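Local coordinates for Ras-related protein Rab-7L1 (Homo sapiens, PDB 6HH2) that binds and hydrolyses GTP as a Rab-family small GTPase, recruits the kinase LRRK2 to the Golgi complex and stimulates its activity, at residues M76-L79 with Y80-D83. The protein carries 4 engineered substitutions. Numbering follows the deposited sequence.
Sequences MTRL and YYRD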
ATOM      1  N   MET A  76       5.659   6.512 -10.914  1.00 24.92           N
ATOM      2  CA  MET A  76       5.156   7.485  -9.963  1.00 23.57           C
ATOM      3  C   MET A  76       5.757   8.859 -10.214  1.00 22.20           C
ATOM      4  O   MET A  76       6.924   8.993 -10.588  1.00 23.93           O
ATOM      5  CB  MET A  76       5.556   7.057  -8.558  1.00 22.28           C
ATOM      6  CG  MET A  76       4.902   5.740  -8.167  1.00 22.12           C
ATOM      7  SD  MET A  76       5.363   5.242  -6.524  1.00 23.23           S
ATOM      8  CE  MET A  76       7.094   4.993  -6.621  1.00 23.31           C
ATOM      9  N   THR A  77       4.949   9.898  -9.992  1.00 22.75           N
ATOM     10  CA  THR A  77       5.455  11.255 -10.073  1.00 23.88           C
ATOM     11  C   THR A  77       5.983  11.734  -8.726  1.00 20.84           C
ATOM     12  O   THR A  77       5.599  11.221  -7.659  1.00 20.87           O
ATOM     13  CB  THR A  77       4.350  12.230 -10.503  1.00 25.62           C
ATOM     14  OG1 THR A  77       3.250  12.146  -9.578  1.00 25.92           O
ATOM     15  CG2 THR A  77       3.867  11.919 -11.975  1.00 30.29           C
ATOM     16  N   ARG A  78       6.875  12.713  -8.800  1.00 22.59           N
ATOM     17  CA  ARG A  78       7.568  13.198  -7.593  1.00 25.09           C
ATOM     18  C   ARG A  78       6.625  13.701  -6.507  1.00 25.67           C
ATOM     19  O   ARG A  78       6.816  13.373  -5.333  1.00 25.47           O
ATOM     20  CB  ARG A  78       8.605  14.240  -7.941  1.00 26.13           C
ATOM     21  CG  ARG A  78       9.390  14.737  -6.721  1.00 30.96           C
ATOM     22  CD  ARG A  78      10.506  15.658  -7.156  1.00 33.57           C
ATOM     23  NE  ARG A  78      11.408  14.997  -8.100  1.00 40.99           N
ATOM     24  CZ  ARG A  78      11.405  15.226  -9.418  1.00 51.69           C
ATOM     25  NH1 ARG A  78      10.554  16.123  -9.957  1.00 46.52           N
ATOM     26  NH2 ARG A  78      12.265  14.571 -10.211  1.00 56.59           N
ATOM     27  N   LEU A  79       5.613  14.517  -6.828  1.00 24.31           N
ATOM     28  CA  LEU A  79       4.707  14.956  -5.755  1.00 23.61           C
ATOM     29  C   LEU A  79       4.016  13.761  -5.093  1.00 25.53           C
ATOM     30  O   LEU A  79       3.786  13.746  -3.872  1.00 26.70           O
ATOM     31  CB  LEU A  79       3.668  15.937  -6.308  1.00 25.94           C
ATOM     32  CG  LEU A  79       4.227  17.286  -6.696  1.00 30.68           C
ATOM     33  CD1 LEU A  79       3.069  18.201  -7.192  1.00 34.29           C
ATOM     34  CD2 LEU A  79       4.944  17.922  -5.495  1.00 33.21           C
ATOM     35  N   TYR A  80       3.690  12.726  -5.874  1.00 23.29           N
ATOM     36  CA  TYR A  80       3.085  11.533  -5.318  1.00 21.91           C
ATOM     37  C   TYR A  80       4.051  10.779  -4.398  1.00 21.54           C
ATOM     38  O   TYR A  80       3.686  10.432  -3.260  1.00 22.23           O
ATOM     39  CB  TYR A  80       2.605  10.647  -6.486  1.00 21.87           C
ATOM     40  CG  TYR A  80       2.010   9.379  -5.960  1.00 19.72           C
ATOM     41  CD1 TYR A  80       0.706   9.323  -5.464  1.00 21.59           C
ATOM     42  CD2 TYR A  80       2.779   8.198  -5.930  1.00 19.78           C
ATOM     43  CE1 TYR A  80       0.173   8.152  -4.962  1.00 20.16           C
ATOM     44  CE2 TYR A  80       2.277   7.027  -5.420  1.00 19.16           C
ATOM     45  CZ  TYR A  80       0.960   7.001  -4.952  1.00 18.86           C
ATOM     46  OH  TYR A  80       0.493   5.822  -4.454  1.00 18.20           O
ATOM     47  N   TYR A  81       5.262  10.433  -4.892  1.00 20.73           N
ATOM     48  CA  TYR A  81       6.070   9.490  -4.089  1.00 21.37           C
ATOM     49  C   TYR A  81       6.893  10.165  -2.996  1.00 23.55           C
ATOM     50  O   TYR A  81       7.304   9.473  -2.058  1.00 22.77           O
ATOM     51  CB  TYR A  81       6.994   8.607  -4.987  1.00 21.59           C
ATOM     52  CG  TYR A  81       8.093   9.329  -5.758  1.00 20.81           C
ATOM     53  CD1 TYR A  81       9.185   9.928  -5.117  1.00 21.49           C
ATOM     54  CD2 TYR A  81       8.024   9.466  -7.159  1.00 20.73           C
ATOM     55  CE1 TYR A  81      10.168  10.618  -5.827  1.00 23.15           C
ATOM     56  CE2 TYR A  81       9.017  10.096  -7.856  1.00 22.93           C
ATOM     57  CZ  TYR A  81      10.088  10.727  -7.222  1.00 23.62           C
ATOM     58  OH  TYR A  81      11.068  11.396  -7.909  1.00 26.00           O
ATOM     59  N   ARG A  82       7.112  11.471  -3.031  1.00 23.93           N
ATOM     60  CA  ARG A  82       8.128  12.081  -2.180  1.00 22.18           C
ATOM     61  C   ARG A  82       7.793  11.865  -0.709  1.00 22.73           C
ATOM     62  O   ARG A  82       6.634  11.907  -0.294  1.00 23.03           O
ATOM     63  CB  ARG A  82       8.299  13.573  -2.487  1.00 26.33           C
ATOM     64  CG  ARG A  82       7.070  14.434  -2.250  1.00 25.70           C
ATOM     65  CD  ARG A  82       7.403  15.912  -2.611  1.00 28.03           C
ATOM     66  NE  ARG A  82       6.307  16.783  -2.201  1.00 29.26           N
ATOM     67  CZ  ARG A  82       6.346  18.110  -2.283  1.00 32.90           C
ATOM     68  NH1 ARG A  82       7.433  18.712  -2.733  1.00 35.49           N
ATOM     69  NH2 ARG A  82       5.280  18.813  -1.892  1.00 38.05           N
ATOM     70  N   ASP A  83       8.837  11.528   0.056  1.00 22.48           N
ATOM     71  CA  ASP A  83       8.773  11.432   1.524  1.00 22.91           C
ATOM     72  C   ASP A  83       7.940  10.259   2.035  1.00 24.10           C
ATOM     73  O   ASP A  83       7.548  10.237   3.204  1.00 25.28           O
ATOM     74  CB  ASP A  83       8.299  12.748   2.151  1.00 27.13           C
ATOM     75  CG  ASP A  83       9.157  13.923   1.739  1.00 33.22           C
ATOM     76  OD1 ASP A  83      10.391  13.828   1.899  1.00 37.27           O
ATOM     77  OD2 ASP A  83       8.619  14.935   1.204  1.00 35.97           O
TER
HETATM   78  O   HOH W   1       3.636  15.799  -2.149  1.00 28.50           O
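M76 runs past Y80 and Y81 at the start of the short helix 78-81, where T77 occupies the N-cap position. From CB outward, each M76 atom meets an aromatic residue: CB rests on CD2 of Y81 at 3.7 Å and CG on CD2 of Y80. SD then reaches the edge of the Y80 ring, 3.7 Å from CE2 and close to the ring plane, a Met-aromatic contact. A bend at chi3 (-63°) returns the methyl CE to CB of Y81. L14 and V16 of strand 8-17 and W105 and L109 of helix 96-112 pack against the M76 side chain. The Y80 hydroxyl hydrogen-bonds W65 O, tying this ring to the neighbouring strand 58-66.

Y81 instead folds back over the start of the helix. Its CG sits between the backbone N and the carbonyl carbon (chi1 65°), which lays one ring face on R78 CA, a CH-pi contact 3.7 Å from the centroid and offset toward the rim. R78 lies alongside and points the same way, its guanidinium turned 74° from the ring. In the backbone, Y81 N donates to T77 O at 2.9 Å, and R82 N to R78 O at 3.0 Å.

At the outgoing end, CD2 of L79 sits 3.5 Å over the centre of the R82 guanidinium. One water donates to L79 O and accepts from R82 NE, 2.8 Å away, joining this arginine to the carbonyl of L79. K12 NZ bonds to Y80 O and R82 O, so its positive charge probably complements the helix's C-terminal dipole. The chemistry is thus divided: M76 and the two tyrosines are buried, while the exposed L79 and R82 combine an apolar contact with a water bridge.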